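Local coordinates for protein 16S rRNA aminocarboxypropyltransferase (Vulcanisaeta distributa, PDB 5APG) that binds S-adenosylmethionine and probably transfers its 3-amino-3-carboxypropyl group to an N1-methylpseudouridine of 16S ribosomal RNA, at residues R4-R9 against A37-S42; K17-K22 against L110-A115; I44-V49 against D78-F83. All coordinates share one frame; numbering follows the deposited sequence.

Contact 1: R4-R9 against A37-S42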
loop_
_atom_site.group_PDB
_atom_site.type_symbol
_atom_site.label_atom_id
_atom_site.label_comp_id
_atom_site.label_asym_id
_atom_site.label_seq_id
_atom_site.Cartn_x
_atom_site.Cartn_y
_atom_site.Cartn_z
ATOM N N ARG A 4 11.863 -7.822 -3.576
ATOM C CA ARG A 4 11.772 -8.348 -2.223
ATOM C C ARG A 4 10.864 -7.464 -1.375
ATOM O O ARG A 4 11.068 -6.251 -1.289
ATOM C CB ARG A 4 13.162 -8.458 -1.597
ATOM C CG ARG A 4 14.070 -9.452 -2.309
ATOM C CD ARG A 4 13.676 -10.879 -1.966
ATOM N NE ARG A 4 13.952 -11.188 -0.565
ATOM C CZ ARG A 4 15.138 -11.577 -0.109
ATOM N NH1 ARG A 4 16.159 -11.713 -0.948
ATOM N NH2 ARG A 4 15.305 -11.834 1.182
ATOM N N VAL A 5 9.855 -8.074 -0.763
ATOM C CA VAL A 5 8.910 -7.345 0.079
ATOM C C VAL A 5 9.104 -7.730 1.543
ATOM O O VAL A 5 9.166 -8.914 1.884
ATOM C CB VAL A 5 7.449 -7.615 -0.342
ATOM C CG1 VAL A 5 6.487 -6.803 0.516
ATOM C CG2 VAL A 5 7.253 -7.297 -1.819
ATOM N N PHE A 6 9.215 -6.724 2.404
ATOM C CA PHE A 6 9.428 -6.946 3.826
ATOM C C PHE A 6 8.316 -6.291 4.636
ATOM O O PHE A 6 7.962 -5.136 4.394
ATOM C CB PHE A 6 10.786 -6.397 4.262
ATOM C CG PHE A 6 11.949 -7.005 3.536
ATOM C CD1 PHE A 6 12.378 -6.482 2.328
ATOM C CD2 PHE A 6 12.614 -8.099 4.063
ATOM C CE1 PHE A 6 13.450 -7.042 1.656
ATOM C CE2 PHE A 6 13.689 -8.666 3.395
ATOM C CZ PHE A 6 14.106 -8.135 2.190
ATOM N N ILE A 7 7.773 -7.028 5.598
ATOM C CA ILE A 7 6.661 -6.537 6.400
ATOM C C ILE A 7 6.943 -6.642 7.894
ATOM O O ILE A 7 7.307 -7.706 8.396
ATOM C CB ILE A 7 5.356 -7.308 6.094
ATOM C CG1 ILE A 7 4.969 -7.161 4.621
ATOM C CG2 ILE A 7 4.221 -6.820 6.990
ATOM C CD1 ILE A 7 3.775 -8.022 4.215
ATOM N N TYR A 8 6.789 -5.530 8.601
ATOM C CA TYR A 8 6.726 -5.588 10.049
ATOM C C TYR A 8 5.263 -5.581 10.448
ATOM O O TYR A 8 4.514 -4.671 10.085
ATOM C CB TYR A 8 7.463 -4.428 10.716
ATOM C CG TYR A 8 7.197 -4.385 12.205
ATOM C CD1 TYR A 8 7.707 -5.365 13.046
ATOM C CD2 TYR A 8 6.409 -3.387 12.763
ATOM C CE1 TYR A 8 7.455 -5.345 14.405
ATOM C CE2 TYR A 8 6.150 -3.357 14.122
ATOM C CZ TYR A 8 6.677 -4.339 14.938
ATOM O OH TYR A 8 6.424 -4.313 16.289
ATOM N N ARG A 9 4.855 -6.606 11.183
ATOM C CA ARG A 9 3.462 -6.734 11.574
ATOM C C ARG A 9 3.266 -6.489 13.065
ATOM O O ARG A 9 3.912 -7.120 13.899
ATOM C CB ARG A 9 2.933 -8.116 11.195
ATOM C CG ARG A 9 1.509 -8.374 11.641
ATOM C CD ARG A 9 0.969 -9.663 11.050
ATOM N NE ARG A 9 0.083 -10.357 11.979
ATOM C CZ ARG A 9 -1.175 -10.004 12.218
ATOM N NH1 ARG A 9 -1.704 -8.961 11.595
ATOM N NH2 ARG A 9 -1.908 -10.696 13.081
ATOM N N ALA A 37 14.497 -3.790 11.569
ATOM C CA ALA A 37 14.929 -4.904 10.730
ATOM C C ALA A 37 14.494 -4.734 9.272
ATOM O O ALA A 37 14.986 -5.438 8.388
ATOM C CB ALA A 37 14.402 -6.222 11.291
ATOM N N LEU A 38 13.562 -3.820 9.024
ATOM C CA LEU A 38 13.183 -3.484 7.654
ATOM C C LEU A 38 14.399 -2.875 6.957
ATOM O O LEU A 38 15.194 -2.189 7.591
ATOM C CB LEU A 38 11.992 -2.520 7.630
ATOM C CG LEU A 38 10.628 -3.043 8.094
ATOM C CD1 LEU A 38 9.659 -1.885 8.293
ATOM C CD2 LEU A 38 10.051 -4.051 7.099
ATOM N N PRO A 39 14.569 -3.148 5.657
ATOM C CA PRO A 39 15.779 -2.687 4.959
ATOM C C PRO A 39 15.875 -1.164 4.821
ATOM O O PRO A 39 14.953 -0.528 4.322
ATOM C CB PRO A 39 15.661 -3.345 3.576
ATOM C CG PRO A 39 14.212 -3.684 3.425
ATOM C CD PRO A 39 13.731 -4.011 4.807
ATOM N N SER A 40 16.992 -0.591 5.262
ATOM C CA SER A 40 17.225 0.843 5.099
ATOM C C SER A 40 17.337 1.207 3.621
ATOM O O SER A 40 17.893 0.451 2.827
ATOM C CB SER A 40 18.494 1.274 5.839
ATOM O OG SER A 40 18.303 1.243 7.241
ATOM N N GLY A 41 16.800 2.364 3.250
ATOM C CA GLY A 41 16.904 2.824 1.879
ATOM C C GLY A 41 15.894 2.171 0.957
ATOM O O GLY A 41 15.902 2.412 -0.248
ATOM N N SER A 42 15.025 1.337 1.520
ATOM C CA SER A 42 13.946 0.739 0.745
ATOM C C SER A 42 12.807 1.739 0.590
ATOM O O SER A 42 12.730 2.721 1.325
ATOM C CB SER A 42 13.429 -0.539 1.414
ATOM O OG SER A 42 12.927 -0.282 2.719
#
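Two consecutive residues of the loop, L38 and P39, press on two alternate side chains of strand 5-9, F6 and Y8. F6 carries its CG beside the backbone N and anti to the carbonyl carbon (chi1 -59°). This brings the F6 ring across P39 at an oblique angle: CG of P39 comes to 3.5 Å from F6 CD1, and CD of P39 to 3.7 Å from F6 CG. L38 likewise has CG anti to its carbonyl carbon, beside the backbone N (chi1 -68°), and its two methyls divide between the CB atoms of F6 and Y8. CD2 of L38 meets CB of F6 at 3.8 Å and the F6 carbonyl O at 3.6 Å, while CD1 of L38 approaches Y8 CB at 4.1 Å. Y8 differs, with CG anti to the backbone N (chi1 171°); its ring leads away, and of its side chain the CB is what meets L38. Beyond P39 the chain closes a type II turn in which G41 has positive phi; the hydroxyl OG of S42 donates to P39 O at 2.6 Å, in the carbonyl plane, and also bonds to OG of S67. I7, on the opposite face of the strand, packs against A20 of helix 19-25. L38 and P39 also touch S67, evidence that the link from strand 30-32 to strand 43-45 passes over strands 5-9 and 66-70, a crossover in the parallel alpha/beta sheet of this SPOUT-type fold.

Contact 2: K17-K22 against L110-A115. With EEM ([(3S)-3-amino-4-hydroxy-4-oxo-butyl]-[[(2S,3S,4R,5R)-5-(6-aminopurin-9-yl)-3,4-dihydroxy-oxolan-2-yl]methyl]-methyl-selanium), chain D.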
loop_
_atom_site.group_PDB
_atom_site.type_symbol
_atom_site.label_atom_id
_atom_site.label_comp_id
_atom_site.label_asym_id
_atom_site.label_seq_id
_atom_site.Cartn_x
_atom_site.Cartn_y
_atom_site.Cartn_z
ATOM N N LYS A 17 -7.432 -13.567 9.453
ATOM C CA LYS A 17 -8.200 -12.658 8.607
ATOM C C LYS A 17 -7.328 -11.517 8.094
ATOM O O LYS A 17 -7.798 -10.626 7.388
ATOM C CB LYS A 17 -9.403 -12.107 9.372
ATOM C CG LYS A 17 -10.423 -13.167 9.756
ATOM C CD LYS A 17 -11.633 -12.560 10.446
ATOM C CE LYS A 17 -12.741 -13.589 10.612
ATOM N NZ LYS A 17 -13.897 -13.052 11.380
ATOM N N ASN A 18 -6.052 -11.559 8.454
ATOM C CA ASN A 18 -5.091 -10.543 8.048
ATOM C C ASN A 18 -4.461 -10.888 6.696
ATOM O O ASN A 18 -4.068 -12.032 6.469
ATOM C CB ASN A 18 -4.021 -10.397 9.129
ATOM C CG ASN A 18 -2.907 -9.468 8.727
ATOM O OD1 ASN A 18 -1.890 -9.900 8.186
ATOM N ND2 ASN A 18 -3.084 -8.182 8.997
ATOM N N THR A 19 -4.366 -9.911 5.794
ATOM C CA THR A 19 -3.920 -10.209 4.432
ATOM C C THR A 19 -2.398 -10.297 4.334
ATOM O O THR A 19 -1.872 -10.927 3.416
ATOM C CB THR A 19 -4.438 -9.172 3.401
ATOM O OG1 THR A 19 -3.819 -7.894 3.611
ATOM C CG2 THR A 19 -5.957 -9.028 3.495
ATOM N N ALA A 20 -1.694 -9.679 5.278
ATOM C CA ALA A 20 -0.233 -9.742 5.291
ATOM C C ALA A 20 0.239 -11.150 5.645
ATOM O O ALA A 20 1.198 -11.656 5.059
ATOM C CB ALA A 20 0.344 -8.725 6.266
ATOM N N ILE A 21 -0.435 -11.775 6.606
ATOM C CA ILE A 21 -0.130 -13.149 6.989
ATOM C C ILE A 21 -0.238 -14.082 5.782
ATOM O O ILE A 21 0.586 -14.983 5.598
ATOM C CB ILE A 21 -1.069 -13.635 8.118
ATOM C CG1 ILE A 21 -0.738 -12.924 9.432
ATOM C CG2 ILE A 21 -0.970 -15.138 8.300
ATOM C CD1 ILE A 21 0.676 -13.162 9.918
ATOM N N LYS A 22 -1.242 -13.846 4.943
ATOM C CA LYS A 22 -1.440 -14.666 3.752
ATOM C C LYS A 22 -0.349 -14.429 2.705
ATOM O O LYS A 22 0.131 -15.378 2.088
ATOM C CB LYS A 22 -2.820 -14.405 3.148
ATOM C CG LYS A 22 -3.358 -15.579 2.345
ATOM C CD LYS A 22 -4.814 -15.366 1.978
ATOM C CE LYS A 22 -5.378 -16.580 1.277
ATOM N NZ LYS A 22 -6.815 -16.409 0.903
ATOM N N LEU A 110 -6.727 0.936 1.826
ATOM C CA LEU A 110 -6.572 -0.383 1.224
ATOM C C LEU A 110 -6.107 -1.434 2.224
ATOM O O LEU A 110 -5.492 -1.108 3.238
ATOM C CB LEU A 110 -5.574 -0.322 0.061
ATOM C CG LEU A 110 -5.808 0.779 -0.981
ATOM C CD1 LEU A 110 -4.759 0.701 -2.087
ATOM C CD2 LEU A 110 -7.217 0.686 -1.563
ATOM N N SER A 111 -6.396 -2.697 1.925
ATOM C CA SER A 111 -5.802 -3.798 2.672
ATOM C C SER A 111 -4.316 -3.861 2.350
ATOM O O SER A 111 -3.864 -3.297 1.352
ATOM C CB SER A 111 -6.477 -5.129 2.332
ATOM O OG SER A 111 -6.183 -5.538 1.002
ATOM N N THR A 112 -3.552 -4.533 3.203
ATOM C CA THR A 112 -2.121 -4.655 2.982
ATOM C C THR A 112 -1.841 -5.329 1.633
ATOM O O THR A 112 -0.958 -4.899 0.891
ATOM C CB THR A 112 -1.448 -5.434 4.127
ATOM O OG1 THR A 112 -1.603 -4.699 5.348
ATOM C CG2 THR A 112 0.045 -5.631 3.850
ATOM N N ILE A 113 -2.615 -6.358 1.292
ATOM C CA ILE A 113 -2.353 -7.080 0.049
ATOM C C ILE A 113 -2.698 -6.226 -1.175
ATOM O O ILE A 113 -2.005 -6.288 -2.191
ATOM C CB ILE A 113 -3.114 -8.445 -0.008
ATOM C CG1 ILE A 113 -2.634 -9.265 -1.201
ATOM C CG2 ILE A 113 -4.633 -8.262 -0.072
ATOM C CD1 ILE A 113 -3.025 -10.745 -1.148
ATOM N N GLU A 114 -3.745 -5.409 -1.079
ATOM C CA GLU A 114 -4.102 -4.510 -2.175
ATOM C C GLU A 114 -3.026 -3.447 -2.355
ATOM O O GLU A 114 -2.701 -3.047 -3.474
ATOM C CB GLU A 114 -5.458 -3.842 -1.919
ATOM C CG GLU A 114 -6.668 -4.747 -2.159
ATOM C CD GLU A 114 -7.936 -4.182 -1.544
ATOM O OE1 GLU A 114 -7.942 -3.945 -0.320
ATOM O OE2 GLU A 114 -8.921 -3.959 -2.280
ATOM N N ALA A 115 -2.478 -2.983 -1.241
ATOM C CA ALA A 115 -1.429 -1.978 -1.293
ATOM C C ALA A 115 -0.164 -2.521 -1.939
ATOM O O ALA A 115 0.467 -1.839 -2.748
ATOM C CB ALA A 115 -1.127 -1.473 0.079
HETATM C C2 EEM D . 0.155 3.667 1.349
HETATM N N3 EEM D . 0.126 2.513 1.944
HETATM C C4 EEM D . -1.024 1.889 2.125
HETATM C "C1'" EEM D . -0.451 -0.305 3.227
HETATM C "C2'" EEM D . 0.177 0.327 4.494
HETATM C "C3'" EEM D . -0.692 -0.098 5.492
HETATM C "C4'" EEM D . -1.156 -1.327 5.207
HETATM C "C5'" EEM D . -2.584 -1.551 5.544
HETATM O O EEM D . -4.842 -6.198 5.136
HETATM C C EEM D . -5.291 -6.264 6.247
HETATM O OXT EEM D . -5.431 -7.344 6.793
HETATM C CA EEM D . -5.645 -5.004 7.006
HETATM N N EEM D . -6.336 -5.386 8.206
HETATM C CB EEM D . -4.328 -4.301 7.298
HETATM C CG EEM D . -4.469 -2.860 7.741
HETATM SE SE EEM D . -2.777 -1.868 7.461
HETATM C CE EEM D . -2.889 -0.107 8.258
HETATM O "O4'" EEM D . -1.137 -1.304 3.602
HETATM O "O3'" EEM D . -0.125 0.081 6.848
HETATM O "O2'" EEM D . 1.409 -0.393 4.616
HETATM N N9 EEM D . -1.380 0.725 2.687
HETATM C C8 EEM D . -2.691 0.644 2.570
HETATM N N7 EEM D . -3.190 1.704 1.976
HETATM C C5 EEM D . -2.165 2.519 1.668
HETATM N N1 EEM D . -0.902 4.310 0.898
HETATM C C6 EEM D . -2.085 3.789 1.032
HETATM N N6 EEM D . -3.237 4.459 0.575
#
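The carboxylate site of the S-adenosylmethionine pocket is built here from the N-termini of two helices, 19-25 and 112-122, which meet over the amino acid end of EEM, the selenium analogue of the cofactor. T19 binds both carboxylate oxygens, O through OG1 and OXT through its backbone N. Its OG1 sits in the crowded position between backbone N and carbonyl carbon (chi1 68°), and from there T19 OG1 donates to EEM O over a very short 2.5 Å. The same OG1 of T19 accepts from the backbone N of I113 at 3.0 Å, a bent bond with 141° at the hydrogen, so one hydroxyl ties the second helix to the ligand. Backbone N-H groups complete the grip: T112 N reaches EEM O at 2.9 Å, and T19 N reaches EEM OXT at 3.0 Å, nearly straight at 166°. Two helix starts directed at one carboxylate would probably stabilise its negative charge. In this SPOUT-fold protein the binding N-H groups belong to the first turns of the two helices, directly after the caps N18 and S111. N18 OD1 accepts from I21 N at 2.9 Å, in its carbonyl plane. S111 and E114 form a capping box: OG of S111 takes the E114 N-H at 3.2 Å, and E114 OE1 accepts from both N and OG of S111, the OG at 2.7 Å along its anti lone pair. Van der Waals contacts add to this: CB of T19 lies 3.6 Å from CG2 of I113, and CB of A20 meets CG2 of T112. T112 places OG1 beside its backbone N and bonds with it to OD1 of D70, whose OD2 takes ND2 of N18.

Contact 3: I44-V49 against D78-F83. With EEM ([(3S)-3-amino-4-hydroxy-4-oxo-butyl]-[[(2S,3S,4R,5R)-5-(6-aminopurin-9-yl)-3,4-dihydroxy-oxolan-2-yl]methyl]-methyl-selanium), chain D.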
loop_
_atom_site.group_PDB
_atom_site.type_symbol
_atom_site.label_atom_id
_atom_site.label_comp_id
_atom_site.label_asym_id
_atom_site.label_seq_id
_atom_site.Cartn_x
_atom_site.Cartn_y
_atom_site.Cartn_z
ATOM N N ILE A 44 9.254 2.510 1.571
ATOM C CA ILE A 44 8.259 2.064 2.536
ATOM C C ILE A 44 6.919 2.702 2.201
ATOM O O ILE A 44 6.812 3.917 1.993
ATOM C CB ILE A 44 8.657 2.363 4.017
ATOM C CG1 ILE A 44 7.765 1.556 4.968
ATOM C CG2 ILE A 44 8.582 3.862 4.360
ATOM C CD1 ILE A 44 8.187 1.622 6.428
ATOM N N LEU A 45 5.899 1.863 2.087
ATOM C CA LEU A 45 4.555 2.380 1.910
ATOM C C LEU A 45 4.159 3.060 3.208
ATOM O O LEU A 45 4.428 2.554 4.300
ATOM C CB LEU A 45 3.572 1.275 1.532
ATOM C CG LEU A 45 3.833 0.590 0.184
ATOM C CD1 LEU A 45 2.687 -0.340 -0.168
ATOM C CD2 LEU A 45 4.055 1.609 -0.924
ATOM N N ASP A 46 3.549 4.229 3.084
ATOM C CA ASP A 46 3.195 5.029 4.243
ATOM C C ASP A 46 2.021 5.908 3.857
ATOM O O ASP A 46 2.194 6.883 3.129
ATOM C CB ASP A 46 4.393 5.870 4.704
ATOM C CG ASP A 46 4.117 6.651 5.981
ATOM O OD1 ASP A 46 2.937 6.884 6.332
ATOM O OD2 ASP A 46 5.101 7.047 6.637
ATOM N N PRO A 47 0.821 5.562 4.341
ATOM C CA PRO A 47 -0.385 6.320 3.991
ATOM C C PRO A 47 -0.440 7.711 4.622
ATOM O O PRO A 47 -1.313 8.489 4.243
ATOM C CB PRO A 47 -1.514 5.432 4.525
ATOM C CG PRO A 47 -0.904 4.746 5.704
ATOM C CD PRO A 47 0.533 4.478 5.299
ATOM N N THR A 48 0.471 8.023 5.544
ATOM C CA THR A 48 0.437 9.309 6.242
ATOM C C THR A 48 1.254 10.409 5.572
ATOM O O THR A 48 1.143 11.574 5.954
ATOM C CB THR A 48 0.945 9.186 7.703
ATOM O OG1 THR A 48 2.358 8.943 7.704
ATOM C CG2 THR A 48 0.220 8.060 8.437
ATOM N N VAL A 49 2.091 10.053 4.602
ATOM C CA VAL A 49 2.865 11.068 3.881
ATOM C C VAL A 49 2.101 11.503 2.631
ATOM O O VAL A 49 1.118 10.871 2.249
ATOM C CB VAL A 49 4.270 10.561 3.488
ATOM C CG1 VAL A 49 5.048 10.131 4.730
ATOM C CG2 VAL A 49 4.184 9.420 2.476
ATOM N N ASP A 78 -0.728 6.840 14.072
ATOM C CA ASP A 78 0.186 6.918 15.206
ATOM C C ASP A 78 1.483 6.145 14.953
ATOM O O ASP A 78 2.575 6.636 15.238
ATOM C CB ASP A 78 -0.492 6.393 16.471
ATOM C CG ASP A 78 0.382 6.533 17.697
ATOM O OD1 ASP A 78 0.529 7.671 18.190
ATOM O OD2 ASP A 78 0.924 5.509 18.165
ATOM N N VAL A 79 1.358 4.943 14.404
ATOM C CA VAL A 79 2.517 4.083 14.186
ATOM C C VAL A 79 3.465 4.653 13.132
ATOM O O VAL A 79 4.676 4.734 13.354
ATOM C CB VAL A 79 2.082 2.663 13.769
ATOM C CG1 VAL A 79 3.276 1.863 13.254
ATOM C CG2 VAL A 79 1.408 1.958 14.939
ATOM N N HIS A 80 2.920 5.059 11.990
ATOM C CA HIS A 80 3.757 5.573 10.912
ATOM C C HIS A 80 4.392 6.918 11.259
ATOM O O HIS A 80 5.529 7.182 10.880
ATOM C CB HIS A 80 2.956 5.700 9.616
ATOM C CG HIS A 80 2.668 4.388 8.955
ATOM N ND1 HIS A 80 1.583 3.607 9.288
ATOM C CD2 HIS A 80 3.335 3.714 7.986
ATOM C CE1 HIS A 80 1.592 2.508 8.552
ATOM N NE2 HIS A 80 2.642 2.552 7.753
ATOM N N THR A 81 3.668 7.768 11.978
ATOM C CA THR A 81 4.185 9.100 12.274
ATOM C C THR A 81 5.274 9.062 13.344
ATOM O O THR A 81 6.192 9.881 13.330
ATOM C CB THR A 81 3.065 10.063 12.726
ATOM O OG1 THR A 81 2.371 9.511 13.851
ATOM C CG2 THR A 81 2.075 10.306 11.594
ATOM N N LYS A 82 5.189 8.106 14.261
ATOM C CA LYS A 82 6.101 8.099 15.400
ATOM C C LYS A 82 7.321 7.190 15.240
ATOM O O LYS A 82 8.323 7.394 15.920
ATOM C CB LYS A 82 5.345 7.709 16.677
ATOM C CG LYS A 82 4.296 8.726 17.111
ATOM C CD LYS A 82 4.033 8.668 18.612
ATOM C CE LYS A 82 3.591 7.284 19.060
ATOM N NZ LYS A 82 3.037 7.310 20.445
ATOM N N PHE A 83 7.263 6.201 14.351
ATOM C CA PHE A 83 8.317 5.186 14.350
ATOM C C PHE A 83 9.136 5.025 13.065
ATOM O O PHE A 83 10.038 4.189 13.021
ATOM C CB PHE A 83 7.716 3.830 14.726
ATOM C CG PHE A 83 7.097 3.805 16.095
ATOM C CD1 PHE A 83 7.888 3.641 17.221
ATOM C CD2 PHE A 83 5.728 3.942 16.257
ATOM C CE1 PHE A 83 7.327 3.620 18.485
ATOM C CE2 PHE A 83 5.158 3.918 17.518
ATOM C CZ PHE A 83 5.958 3.758 18.633
HETATM C C2 EEM D . 0.155 3.667 1.349
HETATM N N3 EEM D . 0.126 2.513 1.944
HETATM C C4 EEM D . -1.024 1.889 2.125
HETATM C "C1'" EEM D . -0.451 -0.305 3.227
HETATM C "C2'" EEM D . 0.177 0.327 4.494
HETATM C "C3'" EEM D . -0.692 -0.098 5.492
HETATM C "C4'" EEM D . -1.156 -1.327 5.207
HETATM C "C5'" EEM D . -2.584 -1.551 5.544
HETATM O O EEM D . -4.842 -6.198 5.136
HETATM C C EEM D . -5.291 -6.264 6.247
HETATM O OXT EEM D . -5.431 -7.344 6.793
HETATM C CA EEM D . -5.645 -5.004 7.006
HETATM N N EEM D . -6.336 -5.386 8.206
HETATM C CB EEM D . -4.328 -4.301 7.298
HETATM C CG EEM D . -4.469 -2.860 7.741
HETATM SE SE EEM D . -2.777 -1.868 7.461
HETATM C CE EEM D . -2.889 -0.107 8.258
HETATM O "O4'" EEM D . -1.137 -1.304 3.602
HETATM O "O3'" EEM D . -0.125 0.081 6.848
HETATM O "O2'" EEM D . 1.409 -0.393 4.616
HETATM N N9 EEM D . -1.380 0.725 2.687
HETATM C C8 EEM D . -2.691 0.644 2.570
HETATM N N7 EEM D . -3.190 1.704 1.976
HETATM C C5 EEM D . -2.165 2.519 1.668
HETATM N N1 EEM D . -0.902 4.310 0.898
HETATM C C6 EEM D . -2.085 3.789 1.032
HETATM N N6 EEM D . -3.237 4.459 0.575
HETATM O O HOH W 1 3.425 0.762 5.887
#
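OD1 of D46 is gripped by two donors, both from T48. The hydroxyl OG1 of T48 comes along the syn lone pair of D46 OD1 at 2.5 Å, and the T48 backbone N reaches D46 OD1 at 2.8 Å from above the carboxylate plane, 29° out of it. The second bond defines an Asx turn, set inside a type I turn from D46 to V49 that follows strand 43-45. OD2 of D46 forms a salt bridge with R90. Held on both oxygens, the carboxylate lies beside H80 of helix 73-83, its plane 41° from that of the ring, with OD1 of D46 3.5 Å from H80 CB. An alanine in place of D46 would remove all three bonds and would probably loosen the turn that presents P47 and T48 to H80. CG2 of T48, anti to its carbonyl carbon, rests against H80 CB. Over one ring face stands CD of P47, 3.9 Å from the centroid of the H80 ring and 13° off the normal, a CH-pi contact; CB of P47 meanwhile touches the EEM adenine. H80 has CG beside its backbone N, and its ND1 bonds back to A76 O within its own helix. NE2 of H80 is turned to a water in the ring plane, 2.7 Å from the water oxygen. That water donates to L45 O at 2.6 Å and also bonds to EEM O2', so it joins strand end, helix and ribose. At the ring edge, CE1 of H80 lies 3.4 Å from EEM O3'.

How the contacts relate
Contacts 1 and 3 lie about 13 Å apart between centres on the same five-stranded parallel sheet and come in series along the chain; CD1 of L38 touches CD1 of I44 where they adjoin. Contact 2 is about 16 Å from contact 1 and about 17 Å from contact 3. Its segments alternate with those of contact 1, strand 5-9 being followed by helix 19-25, and R9 packs on I21 across the join. Contact 3 is nested within the 87-residue span that contact 2 closes. Contacts 2 and 3 both touch EEM, so one cofactor pocket draws on L45, at the end of strand 43-45, and on the starts of helices 19-25 and 112-122.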